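Long-range contacts in citrate synthase (PDB 6ABW), which binds acetyl-CoA and probably condenses it with oxaloacetate and water to give citrate and free CoA in the tricarboxylic acid cycle: residues M249-F254 with A304-E309; G245-T250 with A297-E302; N145-K150 with L335-Y340; K285-I290 with S328-Y333. All blocks are in the same frame, centred on the assembly; numbering follows the deposited sequence.

Interaction 1 (M249-F254 with A304-E309)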
loop_
_atom_site.group_PDB
_atom_site.type_symbol
_atom_site.label_atom_id
_atom_site.label_comp_id
_atom_site.label_asym_id
_atom_site.label_seq_id
_atom_site.Cartn_x
_atom_site.Cartn_y
_atom_site.Cartn_z
ATOM N N MET A 249 38.892 -7.584 16.346
ATOM C CA MET A 249 38.735 -8.245 15.069
ATOM C C MET A 249 38.386 -7.328 13.916
ATOM O O MET A 249 38.208 -7.818 12.797
ATOM C CB MET A 249 37.608 -9.270 15.158
ATOM C CG MET A 249 37.669 -10.201 16.312
ATOM S SD MET A 249 38.851 -11.484 15.985
ATOM C CE MET A 249 39.743 -11.233 17.489
ATOM N N THR A 250 38.148 -6.038 14.199
ATOM C CA THR A 250 37.646 -5.112 13.169
ATOM C C THR A 250 38.586 -4.923 12.013
ATOM O O THR A 250 38.180 -4.963 10.864
ATOM C CB THR A 250 37.253 -3.755 13.810
ATOM O OG1 THR A 250 36.395 -4.013 14.938
ATOM C CG2 THR A 250 36.498 -2.904 12.812
ATOM N N GLU A 251 39.850 -4.676 12.303
ATOM C CA GLU A 251 40.826 -4.451 11.232
ATOM C C GLU A 251 40.919 -5.604 10.271
ATOM O O GLU A 251 40.946 -5.412 9.057
ATOM C CB GLU A 251 42.223 -4.187 11.792
ATOM C CG GLU A 251 42.357 -2.757 12.237
ATOM C CD GLU A 251 43.772 -2.337 12.727
ATOM O OE1 GLU A 251 44.815 -3.079 12.494
ATOM O OE2 GLU A 251 43.782 -1.190 13.294
ATOM N N SER A 252 40.925 -6.821 10.817
ATOM C CA SER A 252 40.961 -8.017 9.986
ATOM C C SER A 252 39.725 -8.175 9.089
ATOM O O SER A 252 39.876 -8.453 7.881
ATOM C CB SER A 252 41.212 -9.302 10.834
ATOM O OG SER A 252 41.028 -10.466 10.051
ATOM N N TRP A 253 38.532 -7.969 9.657
ATOM C CA TRP A 253 37.326 -7.978 8.889
ATOM C C TRP A 253 37.387 -6.931 7.750
ATOM O O TRP A 253 36.990 -7.224 6.623
ATOM C CB TRP A 253 36.138 -7.736 9.784
ATOM C CG TRP A 253 34.798 -7.771 9.123
ATOM C CD1 TRP A 253 33.922 -8.821 9.094
ATOM C CD2 TRP A 253 34.141 -6.668 8.473
ATOM N NE1 TRP A 253 32.796 -8.464 8.384
ATOM C CE2 TRP A 253 32.900 -7.139 8.019
ATOM C CE3 TRP A 253 34.502 -5.312 8.217
ATOM C CZ2 TRP A 253 31.986 -6.321 7.363
ATOM C CZ3 TRP A 253 33.593 -4.502 7.545
ATOM C CH2 TRP A 253 32.356 -5.004 7.098
ATOM N N PHE A 254 37.836 -5.754 8.091
ATOM C CA PHE A 254 37.898 -4.626 7.101
ATOM C C PHE A 254 38.916 -5.010 6.010
ATOM O O PHE A 254 38.617 -4.854 4.819
ATOM C CB PHE A 254 38.330 -3.330 7.768
ATOM C CG PHE A 254 38.228 -2.103 6.876
ATOM C CD1 PHE A 254 37.041 -1.393 6.737
ATOM C CD2 PHE A 254 39.336 -1.609 6.243
ATOM C CE1 PHE A 254 36.976 -0.231 5.892
ATOM C CE2 PHE A 254 39.280 -0.449 5.471
ATOM C CZ PHE A 254 38.093 0.224 5.284
ATOM N N ALA A 304 31.827 -0.208 15.867
ATOM C CA ALA A 304 31.371 0.820 14.895
ATOM C C ALA A 304 32.339 1.979 14.811
ATOM O O ALA A 304 32.670 2.435 13.708
ATOM C CB ALA A 304 30.028 1.385 15.335
ATOM N N GLN A 305 32.816 2.418 15.968
ATOM C CA GLN A 305 33.737 3.550 15.989
ATOM C C GLN A 305 35.071 3.223 15.224
ATOM O O GLN A 305 35.592 4.047 14.459
ATOM C CB GLN A 305 33.951 4.083 17.424
ATOM C CG GLN A 305 34.911 5.260 17.490
ATOM C CD GLN A 305 34.575 6.292 18.592
ATOM O OE1 GLN A 305 34.688 7.507 18.368
ATOM N NE2 GLN A 305 34.121 5.809 19.743
ATOM N N LYS A 306 35.572 2.023 15.409
ATOM C CA LYS A 306 36.788 1.590 14.701
ATOM C C LYS A 306 36.537 1.467 13.200
ATOM O O LYS A 306 37.359 1.911 12.372
ATOM C CB LYS A 306 37.229 0.234 15.243
ATOM C CG LYS A 306 38.545 -0.249 14.672
ATOM C CD LYS A 306 39.684 0.814 14.623
ATOM C CE LYS A 306 40.973 0.183 14.083
ATOM N NZ LYS A 306 42.140 1.085 14.328
ATOM N N LEU A 307 35.392 0.890 12.816
ATOM C CA LEU A 307 35.023 0.871 11.371
ATOM C C LEU A 307 34.852 2.233 10.774
ATOM O O LEU A 307 35.216 2.499 9.581
ATOM C CB LEU A 307 33.750 0.065 11.134
ATOM C CG LEU A 307 33.826 -1.367 10.803
ATOM C CD1 LEU A 307 32.401 -1.897 10.533
ATOM C CD2 LEU A 307 34.797 -1.645 9.625
ATOM N N GLU A 308 34.311 3.163 11.546
ATOM C CA GLU A 308 34.162 4.502 11.030
ATOM C C GLU A 308 35.536 5.095 10.699
ATOM O O GLU A 308 35.738 5.731 9.660
ATOM C CB GLU A 308 33.469 5.386 12.109
ATOM C CG GLU A 308 33.313 6.863 11.669
ATOM C CD GLU A 308 32.813 7.806 12.771
ATOM O OE1 GLU A 308 32.686 7.466 13.975
ATOM O OE2 GLU A 308 32.589 8.944 12.386
ATOM N N GLU A 309 36.480 4.890 11.594
ATOM C CA GLU A 309 37.852 5.415 11.399
ATOM C C GLU A 309 38.488 4.805 10.156
ATOM O O GLU A 309 39.037 5.490 9.279
ATOM C CB GLU A 309 38.754 5.082 12.613
ATOM C CG GLU A 309 40.129 5.715 12.463
ATOM C CD GLU A 309 40.939 5.788 13.757
ATOM O OE1 GLU A 309 41.238 4.694 14.328
ATOM O OE2 GLU A 309 41.320 6.934 14.173
#
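K306 meets E251 at the anti lone pair of the carboxylate, the one turned away from OE1, with NZ 3.0 Å from OE2. The lysine starts with CG anti to its backbone N, and chi2 of 46° then bends CD out of the extended line. On the way its CE lies 3.7 Å from E251 CG, so the aliphatic parts of the two chains touch as well. E309, one turn further on, joins as a long second partner of NZ (OE1 at 3.7 Å). The lysine charge therefore serves both carboxylates of a small network and probably softens the repulsion between them.

Behind this charged margin the chemistry turns apolar. Helices 250-260 and 295-315 meet here, and their segments 250-254 and 304-309 cross at 47° with axes 10.1 Å apart, part of the largely helical citrate synthase fold, in what is probably its small domain. L307 is the residue that all three apolar partners share. T250 CG2 touches L307 CG at 3.7 Å, while L307 CD2 reaches both aromatic rings of the other helix, 3.7 Å from F254 CD1 and an equal 3.7 Å from W253 CZ3. Both rings take the methyl obliquely, and the leucine runs across the tryptophan at about a right angle. W253 is held at its polar end by E243 of helix 233-244, which accepts from NE1. The side chain of L307 also comes within about 4 Å of that of L265, an acetyl-CoA-binding residue.

Interaction 2 (G245-T250 with A297-E302)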
loop_
_atom_site.group_PDB
_atom_site.type_symbol
_atom_site.label_atom_id
_atom_site.label_comp_id
_atom_site.label_asym_id
_atom_site.label_seq_id
_atom_site.Cartn_x
_atom_site.Cartn_y
_atom_site.Cartn_z
ATOM N N GLY A 245 32.070 -9.059 15.802
ATOM C CA GLY A 245 31.987 -9.734 17.090
ATOM C C GLY A 245 32.733 -9.108 18.220
ATOM O O GLY A 245 32.171 -8.896 19.276
ATOM N N GLU A 246 34.000 -8.750 18.020
ATOM C CA GLU A 246 34.884 -8.184 19.070
ATOM C C GLU A 246 35.741 -7.064 18.454
ATOM O O GLU A 246 36.145 -7.211 17.288
ATOM C CB GLU A 246 35.839 -9.252 19.599
ATOM C CG GLU A 246 35.169 -10.458 20.212
ATOM C CD GLU A 246 34.444 -10.132 21.521
ATOM O OE1 GLU A 246 34.795 -9.103 22.133
ATOM O OE2 GLU A 246 33.521 -10.896 21.958
ATOM N N PRO A 247 35.951 -5.967 19.179
ATOM C CA PRO A 247 36.675 -4.840 18.595
ATOM C C PRO A 247 38.062 -5.138 17.991
ATOM O O PRO A 247 38.458 -4.567 16.943
ATOM C CB PRO A 247 36.865 -3.875 19.786
ATOM C CG PRO A 247 35.700 -4.176 20.663
ATOM C CD PRO A 247 35.470 -5.648 20.550
ATOM N N ASP A 248 38.779 -6.031 18.656
ATOM C CA ASP A 248 40.121 -6.450 18.155
ATOM C C ASP A 248 40.085 -7.241 16.834
ATOM O O ASP A 248 41.147 -7.519 16.245
ATOM C CB ASP A 248 40.895 -7.255 19.241
ATOM C CG ASP A 248 41.201 -6.426 20.507
ATOM O OD1 ASP A 248 41.169 -5.150 20.439
ATOM O OD2 ASP A 248 41.463 -7.073 21.589
ATOM N N MET A 249 38.892 -7.584 16.346
ATOM C CA MET A 249 38.735 -8.245 15.069
ATOM C C MET A 249 38.386 -7.328 13.916
ATOM O O MET A 249 38.208 -7.818 12.797
ATOM C CB MET A 249 37.608 -9.270 15.158
ATOM C CG MET A 249 37.669 -10.201 16.312
ATOM S SD MET A 249 38.851 -11.484 15.985
ATOM C CE MET A 249 39.743 -11.233 17.489
ATOM N N THR A 250 38.148 -6.038 14.199
ATOM C CA THR A 250 37.646 -5.112 13.169
ATOM C C THR A 250 38.586 -4.923 12.013
ATOM O O THR A 250 38.180 -4.963 10.864
ATOM C CB THR A 250 37.253 -3.755 13.810
ATOM O OG1 THR A 250 36.395 -4.013 14.938
ATOM C CG2 THR A 250 36.498 -2.904 12.812
ATOM N N ALA A 297 26.258 -3.868 24.187
ATOM C CA ALA A 297 26.054 -2.613 23.487
ATOM C C ALA A 297 27.351 -1.832 23.335
ATOM O O ALA A 297 27.610 -1.248 22.287
ATOM C CB ALA A 297 24.991 -1.766 24.170
ATOM N N ARG A 298 28.193 -1.860 24.365
ATOM C CA ARG A 298 29.460 -1.101 24.369
ATOM C C ARG A 298 30.400 -1.669 23.300
ATOM O O ARG A 298 31.055 -0.919 22.595
ATOM C CB ARG A 298 30.132 -1.190 25.752
ATOM C CG ARG A 298 31.297 -0.221 25.931
ATOM C CD ARG A 298 32.121 -0.621 27.157
ATOM N NE ARG A 298 33.002 0.454 27.623
ATOM C CZ ARG A 298 33.970 0.326 28.550
ATOM N NH1 ARG A 298 34.698 1.388 28.889
ATOM N NH2 ARG A 298 34.234 -0.849 29.137
ATOM N N LYS A 299 30.457 -2.990 23.210
ATOM C CA LYS A 299 31.267 -3.689 22.265
ATOM C C LYS A 299 30.918 -3.272 20.815
ATOM O O LYS A 299 31.830 -2.993 19.978
ATOM C CB LYS A 299 31.027 -5.179 22.515
ATOM C CG LYS A 299 31.877 -6.174 21.815
ATOM C CD LYS A 299 31.386 -7.599 22.095
ATOM C CE LYS A 299 30.050 -7.900 21.388
ATOM N NZ LYS A 299 29.852 -9.366 21.143
ATOM N N TYR A 300 29.615 -3.215 20.514
ATOM C CA TYR A 300 29.159 -2.818 19.164
ATOM C C TYR A 300 29.483 -1.377 18.847
ATOM O O TYR A 300 29.855 -1.101 17.727
ATOM C CB TYR A 300 27.674 -3.186 18.984
ATOM C CG TYR A 300 27.446 -4.681 18.939
ATOM C CD1 TYR A 300 28.259 -5.543 18.171
ATOM C CD2 TYR A 300 26.466 -5.265 19.714
ATOM C CE1 TYR A 300 28.057 -6.918 18.161
ATOM C CE2 TYR A 300 26.234 -6.639 19.677
ATOM C CZ TYR A 300 27.009 -7.451 18.864
ATOM O OH TYR A 300 26.811 -8.809 18.787
ATOM N N PHE A 301 29.382 -0.486 19.805
ATOM C CA PHE A 301 29.706 0.911 19.667
ATOM C C PHE A 301 31.204 1.038 19.382
ATOM O O PHE A 301 31.594 1.727 18.467
ATOM C CB PHE A 301 29.341 1.771 20.890
ATOM C CG PHE A 301 29.807 3.192 20.775
ATOM C CD1 PHE A 301 29.168 4.080 19.926
ATOM C CD2 PHE A 301 30.934 3.637 21.460
ATOM C CE1 PHE A 301 29.571 5.413 19.784
ATOM C CE2 PHE A 301 31.408 4.959 21.269
ATOM C CZ PHE A 301 30.713 5.847 20.448
ATOM N N GLU A 302 32.009 0.239 20.090
ATOM C CA GLU A 302 33.478 0.252 19.886
ATOM C C GLU A 302 33.843 -0.291 18.543
ATOM O O GLU A 302 34.706 0.239 17.890
ATOM C CB GLU A 302 34.188 -0.541 20.996
ATOM C CG GLU A 302 34.020 0.174 22.340
ATOM C CD GLU A 302 34.834 -0.427 23.499
ATOM O OE1 GLU A 302 35.571 -1.431 23.252
ATOM O OE2 GLU A 302 34.715 0.107 24.660
#
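G245 O takes a weak hydrogen bond from K299 NZ at 3.0 Å, and the lysine bends round this carbonyl: CD and CE also come within 3.2 Å of the oxygen. The bend is made at chi3, where 71° places CE out of line with an otherwise extended chain, and it also lays CE above one face of the neighbouring Y300 ring, toward its rim. G245 is where helix 233-244 gives way. Its positive phi of 83°, which glycine tolerates readily, breaks the helical path.

E246 starts away from helix 295-315, but chi2 turns its carboxylate back, and OE1 ends 3.7 Å from K299 CD. Its OE2 and K299 NZ stay 4.1 Å apart, too far for a salt bridge, though the opposite charges should still attract.

The corner that joins helices 233-244 and 250-260 is a short 3-10 turn over 247-249, and its first residue leans on helix 295-315. P247 lies nearly at a right angle to K299, with CD 3.8 Å from K299 CG. Its CG meets E302 OE1 at the same separation.

Further along, P247 O is gripped twice by T250. OG1 donates at 2.9 Å, tilted 31° from the carbonyl plane, and the backbone N approaches from the same face of that plane. This double hold ties P247 to T250, which also packs on I303.

Interaction 3 (N145-K150 with L335-Y340)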
loop_
_atom_site.group_PDB
_atom_site.type_symbol
_atom_site.label_atom_id
_atom_site.label_comp_id
_atom_site.label_asym_id
_atom_site.label_seq_id
_atom_site.Cartn_x
_atom_site.Cartn_y
_atom_site.Cartn_z
ATOM N N ASN A 145 3.951 -3.367 20.360
ATOM C CA ASN A 145 3.282 -4.663 20.362
ATOM C C ASN A 145 3.833 -5.663 19.361
ATOM O O ASN A 145 3.830 -6.850 19.580
ATOM C CB ASN A 145 1.783 -4.485 20.355
ATOM C CG ASN A 145 1.302 -4.075 21.748
ATOM O OD1 ASN A 145 1.425 -4.857 22.696
ATOM N ND2 ASN A 145 0.966 -2.788 21.903
ATOM N N VAL A 146 4.394 -5.133 18.237
ATOM C CA VAL A 146 5.103 -5.962 17.295
ATOM C C VAL A 146 6.348 -6.557 17.972
ATOM O O VAL A 146 6.641 -7.751 17.881
ATOM C CB VAL A 146 5.425 -5.151 16.004
ATOM C CG1 VAL A 146 6.487 -5.852 15.124
ATOM C CG2 VAL A 146 4.167 -4.941 15.172
ATOM N N LEU A 147 7.078 -5.745 18.713
ATOM C CA LEU A 147 8.239 -6.244 19.435
ATOM C C LEU A 147 7.802 -7.329 20.423
ATOM O O LEU A 147 8.437 -8.435 20.524
ATOM C CB LEU A 147 8.965 -5.081 20.134
ATOM C CG LEU A 147 9.919 -5.579 21.271
ATOM C CD1 LEU A 147 11.070 -6.304 20.649
ATOM C CD2 LEU A 147 10.343 -4.372 22.097
ATOM N N ARG A 148 6.759 -6.994 21.175
ATOM C CA ARG A 148 6.348 -7.867 22.255
ATOM C C ARG A 148 5.767 -9.214 21.750
ATOM O O ARG A 148 6.072 -10.296 22.262
ATOM C CB ARG A 148 5.445 -7.104 23.183
ATOM C CG ARG A 148 6.220 -6.066 23.989
ATOM C CD ARG A 148 5.290 -5.240 24.851
ATOM N NE ARG A 148 4.824 -5.988 26.019
ATOM C CZ ARG A 148 5.510 -6.139 27.154
ATOM N NH1 ARG A 148 4.995 -6.890 28.101
ATOM N NH2 ARG A 148 6.742 -5.640 27.327
ATOM N N ALA A 149 4.994 -9.178 20.678
ATOM C CA ALA A 149 4.610 -10.394 19.986
ATOM C C ALA A 149 5.738 -11.266 19.531
ATOM O O ALA A 149 5.733 -12.494 19.735
ATOM C CB ALA A 149 3.660 -10.131 18.857
ATOM N N LYS A 150 6.729 -10.651 18.899
ATOM C CA LYS A 150 7.853 -11.407 18.382
ATOM C C LYS A 150 8.689 -12.024 19.536
ATOM O O LYS A 150 9.213 -13.125 19.381
ATOM C CB LYS A 150 8.693 -10.558 17.441
ATOM C CG LYS A 150 8.007 -10.327 16.106
ATOM C CD LYS A 150 8.836 -9.415 15.181
ATOM C CE LYS A 150 10.043 -10.102 14.554
ATOM N NZ LYS A 150 9.822 -11.358 13.777
ATOM N N LEU A 335 19.308 0.611 23.507
ATOM C CA LEU A 335 18.010 0.778 24.130
ATOM C C LEU A 335 17.339 -0.532 24.503
ATOM O O LEU A 335 16.397 -0.480 25.302
ATOM C CB LEU A 335 17.073 1.601 23.274
ATOM C CG LEU A 335 17.483 3.060 23.130
ATOM C CD1 LEU A 335 16.701 3.704 22.048
ATOM C CD2 LEU A 335 17.327 3.858 24.466
ATOM N N GLY A 336 17.746 -1.664 23.917
ATOM C CA GLY A 336 17.134 -2.995 24.148
ATOM C C GLY A 336 16.390 -3.571 22.979
ATOM O O GLY A 336 15.775 -4.619 23.103
ATOM N N PHE A 337 16.456 -2.900 21.812
ATOM C CA PHE A 337 15.711 -3.417 20.683
ATOM C C PHE A 337 16.537 -4.440 19.942
ATOM O O PHE A 337 17.688 -4.194 19.633
ATOM C CB PHE A 337 15.255 -2.316 19.726
ATOM C CG PHE A 337 14.210 -1.391 20.307
ATOM C CD1 PHE A 337 12.851 -1.769 20.322
ATOM C CD2 PHE A 337 14.528 -0.161 20.767
ATOM C CE1 PHE A 337 11.905 -0.956 20.866
ATOM C CE2 PHE A 337 13.558 0.697 21.272
ATOM C CZ PHE A 337 12.247 0.289 21.370
ATOM N N PRO A 338 15.923 -5.581 19.595
ATOM C CA PRO A 338 16.657 -6.473 18.718
ATOM C C PRO A 338 16.836 -5.889 17.296
ATOM O O PRO A 338 15.996 -5.099 16.840
ATOM C CB PRO A 338 15.825 -7.751 18.726
ATOM C CG PRO A 338 14.708 -7.526 19.669
ATOM C CD PRO A 338 14.638 -6.123 20.089
ATOM N N VAL A 339 17.781 -6.451 16.570
ATOM C CA VAL A 339 18.083 -6.024 15.214
ATOM C C VAL A 339 16.810 -6.108 14.306
ATOM O O VAL A 339 16.574 -5.271 13.447
ATOM C CB VAL A 339 19.225 -6.833 14.603
ATOM C CG1 VAL A 339 19.469 -6.440 13.137
ATOM C CG2 VAL A 339 20.509 -6.575 15.419
ATOM N N TYR A 340 15.970 -7.093 14.522
ATOM C CA TYR A 340 14.799 -7.270 13.671
ATOM C C TYR A 340 13.804 -6.105 13.741
ATOM O O TYR A 340 12.865 -6.056 12.938
ATOM C CB TYR A 340 14.063 -8.630 13.875
ATOM C CG TYR A 340 13.492 -8.900 15.245
ATOM C CD1 TYR A 340 12.411 -8.183 15.726
ATOM C CD2 TYR A 340 14.010 -9.934 16.058
ATOM C CE1 TYR A 340 11.854 -8.443 16.963
ATOM C CE2 TYR A 340 13.472 -10.176 17.316
ATOM C CZ TYR A 340 12.394 -9.458 17.750
ATOM O OH TYR A 340 11.846 -9.679 18.994
#
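Y340, L147 and K150 carry this contact between helix 128-151 and the loop that follows helix 325-335, inside the largely helical citrate synthase fold. The loop opens with a Schellman motif, in which G336 with its positive phi ends the helix; it then runs extended through F337 and P338 into a 3-10 turn at Y340.

The Y340 ring has a neighbour over each face. K150 CE lies over one, 3.3 Å from CD1 and 27° off the ring normal as seen from the centroid, a close CH-pi contact. P338 CB of its own loop sits on the opposite face, toward the rim. Y340 takes up this place with CG in the crowded position between the backbone N and the carbonyl carbon (chi1 61°). The lysine slides past it in the opposite direction, bent at both chi3 and chi4. NZ thus ends over the same face as CE, 4.7 Å from the centroid and only 15° off the normal, a cation-pi contact. The ammonium also donates to S102 O, so the ring is its second partner.

L147 drives its two methyls into separate parts of the loop. CD2 approaches the F337 ring obliquely, 4.0 Å from CE1, while F337 meets F173 of helix 164-173 on its own account. CD1 works closer in, 3.6 Å from P338 CD. The same methyl lies 3.8 Å from Y340 OH, the hydroxyl that is hydrogen-bonded to E151 OE1.

Interaction 4 (K285-I290 with S328-Y333)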
loop_
_atom_site.group_PDB
_atom_site.type_symbol
_atom_site.label_atom_id
_atom_site.label_comp_id
_atom_site.label_asym_id
_atom_site.label_seq_id
_atom_site.Cartn_x
_atom_site.Cartn_y
_atom_site.Cartn_z
ATOM N N LYS A 285 26.553 10.622 18.880
ATOM C CA LYS A 285 26.561 11.296 20.181
ATOM C C LYS A 285 25.722 10.522 21.156
ATOM O O LYS A 285 26.158 10.222 22.274
ATOM C CB LYS A 285 26.010 12.681 19.992
ATOM C CG LYS A 285 25.822 13.552 21.231
ATOM C CD LYS A 285 25.131 14.841 20.738
ATOM C CE LYS A 285 25.472 16.096 21.528
ATOM N NZ LYS A 285 24.699 16.098 22.784
ATOM N N TYR A 286 24.497 10.155 20.720
ATOM C CA TYR A 286 23.580 9.499 21.590
ATOM C C TYR A 286 23.932 8.058 21.795
ATOM O O TYR A 286 23.673 7.543 22.849
ATOM C CB TYR A 286 22.103 9.716 21.159
ATOM C CG TYR A 286 21.670 11.121 21.475
ATOM C CD1 TYR A 286 21.334 11.503 22.806
ATOM C CD2 TYR A 286 21.705 12.075 20.549
ATOM C CE1 TYR A 286 20.987 12.797 23.093
ATOM C CE2 TYR A 286 21.356 13.378 20.822
ATOM C CZ TYR A 286 21.011 13.743 22.106
ATOM O OH TYR A 286 20.723 15.106 22.287
ATOM N N ALA A 287 24.601 7.411 20.829
ATOM C CA ALA A 287 25.049 6.044 21.001
ATOM C C ALA A 287 26.101 5.852 22.127
ATOM O O ALA A 287 26.078 4.883 22.840
ATOM C CB ALA A 287 25.633 5.538 19.701
ATOM N N LYS A 288 27.017 6.808 22.209
ATOM C CA LYS A 288 28.120 6.818 23.180
ATOM C C LYS A 288 27.629 6.752 24.629
ATOM O O LYS A 288 27.895 5.832 25.362
ATOM C CB LYS A 288 28.944 8.081 22.966
ATOM C CG LYS A 288 30.091 8.171 23.968
ATOM C CD LYS A 288 31.318 8.828 23.379
ATOM C CE LYS A 288 32.475 8.579 24.345
ATOM N NZ LYS A 288 33.678 9.249 23.804
ATOM N N VAL A 289 26.772 7.664 24.983
ATOM C CA VAL A 289 26.162 7.664 26.306
ATOM C C VAL A 289 25.504 6.352 26.766
ATOM O O VAL A 289 25.879 5.718 27.772
ATOM C CB VAL A 289 25.069 8.765 26.322
ATOM C CG1 VAL A 289 24.548 8.962 27.745
ATOM C CG2 VAL A 289 25.583 10.056 25.674
ATOM N N ILE A 290 24.506 5.906 26.010
ATOM C CA ILE A 290 23.733 4.771 26.456
ATOM C C ILE A 290 24.401 3.422 26.202
ATOM O O ILE A 290 24.026 2.423 26.823
ATOM C CB ILE A 290 22.291 4.775 25.850
ATOM C CG1 ILE A 290 22.337 4.756 24.326
ATOM C CG2 ILE A 290 21.537 6.008 26.320
ATOM C CD1 ILE A 290 20.996 4.479 23.717
ATOM N N SER A 328 22.552 4.324 13.855
ATOM C CA SER A 328 21.183 4.273 14.414
ATOM C C SER A 328 20.926 2.928 15.089
ATOM O O SER A 328 20.362 2.865 16.202
ATOM C CB SER A 328 20.157 4.566 13.295
ATOM O OG SER A 328 20.241 3.603 12.237
ATOM N N GLY A 329 21.382 1.838 14.465
ATOM C CA GLY A 329 21.313 0.538 15.022
ATOM C C GLY A 329 21.990 0.414 16.374
ATOM O O GLY A 329 21.486 -0.239 17.307
ATOM N N VAL A 330 23.160 1.016 16.518
ATOM C CA VAL A 330 23.834 1.070 17.795
ATOM C C VAL A 330 22.953 1.692 18.878
ATOM O O VAL A 330 22.887 1.160 19.969
ATOM C CB VAL A 330 25.212 1.766 17.730
ATOM C CG1 VAL A 330 25.878 1.748 19.131
ATOM C CG2 VAL A 330 26.088 1.032 16.725
ATOM N N VAL A 331 22.291 2.800 18.603
ATOM C CA VAL A 331 21.343 3.426 19.523
ATOM C C VAL A 331 20.199 2.467 19.836
ATOM O O VAL A 331 19.895 2.193 21.015
ATOM C CB VAL A 331 20.816 4.757 18.972
ATOM C CG1 VAL A 331 19.730 5.321 19.838
ATOM C CG2 VAL A 331 21.933 5.794 18.896
ATOM N N PHE A 332 19.586 1.908 18.810
ATOM C CA PHE A 332 18.433 1.037 19.063
ATOM C C PHE A 332 18.787 -0.215 19.861
ATOM O O PHE A 332 18.063 -0.619 20.824
ATOM C CB PHE A 332 17.760 0.628 17.746
ATOM C CG PHE A 332 17.226 1.759 16.924
ATOM C CD1 PHE A 332 16.578 2.857 17.477
ATOM C CD2 PHE A 332 17.347 1.669 15.501
ATOM C CE1 PHE A 332 16.075 3.849 16.689
ATOM C CE2 PHE A 332 16.804 2.708 14.739
ATOM C CZ PHE A 332 16.148 3.727 15.376
ATOM N N TYR A 333 19.912 -0.796 19.526
ATOM C CA TYR A 333 20.412 -1.970 20.269
ATOM C C TYR A 333 20.683 -1.635 21.730
ATOM O O TYR A 333 20.270 -2.401 22.609
ATOM C CB TYR A 333 21.695 -2.496 19.614
ATOM C CG TYR A 333 22.066 -3.850 20.115
ATOM C CD1 TYR A 333 21.479 -4.980 19.606
ATOM C CD2 TYR A 333 22.964 -3.981 21.179
ATOM C CE1 TYR A 333 21.856 -6.239 20.076
ATOM C CE2 TYR A 333 23.316 -5.214 21.672
ATOM C CZ TYR A 333 22.758 -6.328 21.132
ATOM O OH TYR A 333 23.151 -7.548 21.636
#
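V331 and A287 are the closest pair where helices 278-292 and 325-335 come together, their CA atoms just 4.8 Å apart. So small a residue lets the axes of the two short segments close to 8.6 Å, and these run roughly in the same direction, 32° apart. V331 CG2 is the main bump. It presses into the hollow beside A287, 3.7 Å from the backbone N, and brushes the carbonyl carbon of Y286.

The alanine methyl answers in the other direction. A287 CB nestles between two successive valines, 3.8 Å from V330 CG1 and equally 3.8 Å from V331 CG2, filling the shallow groove they form. V331 CG1, anti to its backbone N, meets the tip of I290. That isoleucine crosses V331 at about a right angle. Its CD1 stops 3.7 Å from V331 O, and 4.2 Å from V331 CG1, so the isoleucine tip rests on both the carbonyl oxygen and the methyl. The side chains that meet are all apolar, but they lean on backbone atoms too.

From the same helix as A287, F283 also touches V331. Other helices of the largely helical fold close in round the pair. F301 of helix 295-315 packs on both A287 and V330, wedging against the seam. Helix 179-191 flanks the contact, with A184 against I290, A187 against Y286 and A188 against F332.

In the fold
Helix 295-315 serves both interactions 1 and 2, which overlap at M249 and T250 and together seat one helix corner and the helix after it. Interaction 2 is a surface contact, joined by a lysine, a carbonyl and a proline; interaction 1 is mostly buried and apolar, with its ions at the margin. Interaction 4 is core packing without polar links. F301 and Y300 carry it into interaction 2, while A304 touches V330 to join it to interaction 1. Interaction 3 is partly buried, mixing aliphatic packing with a lysine over an aromatic face. It follows on from interaction 4 just past the end of helix 325-335, where F337 N probably bonds back to F332 O.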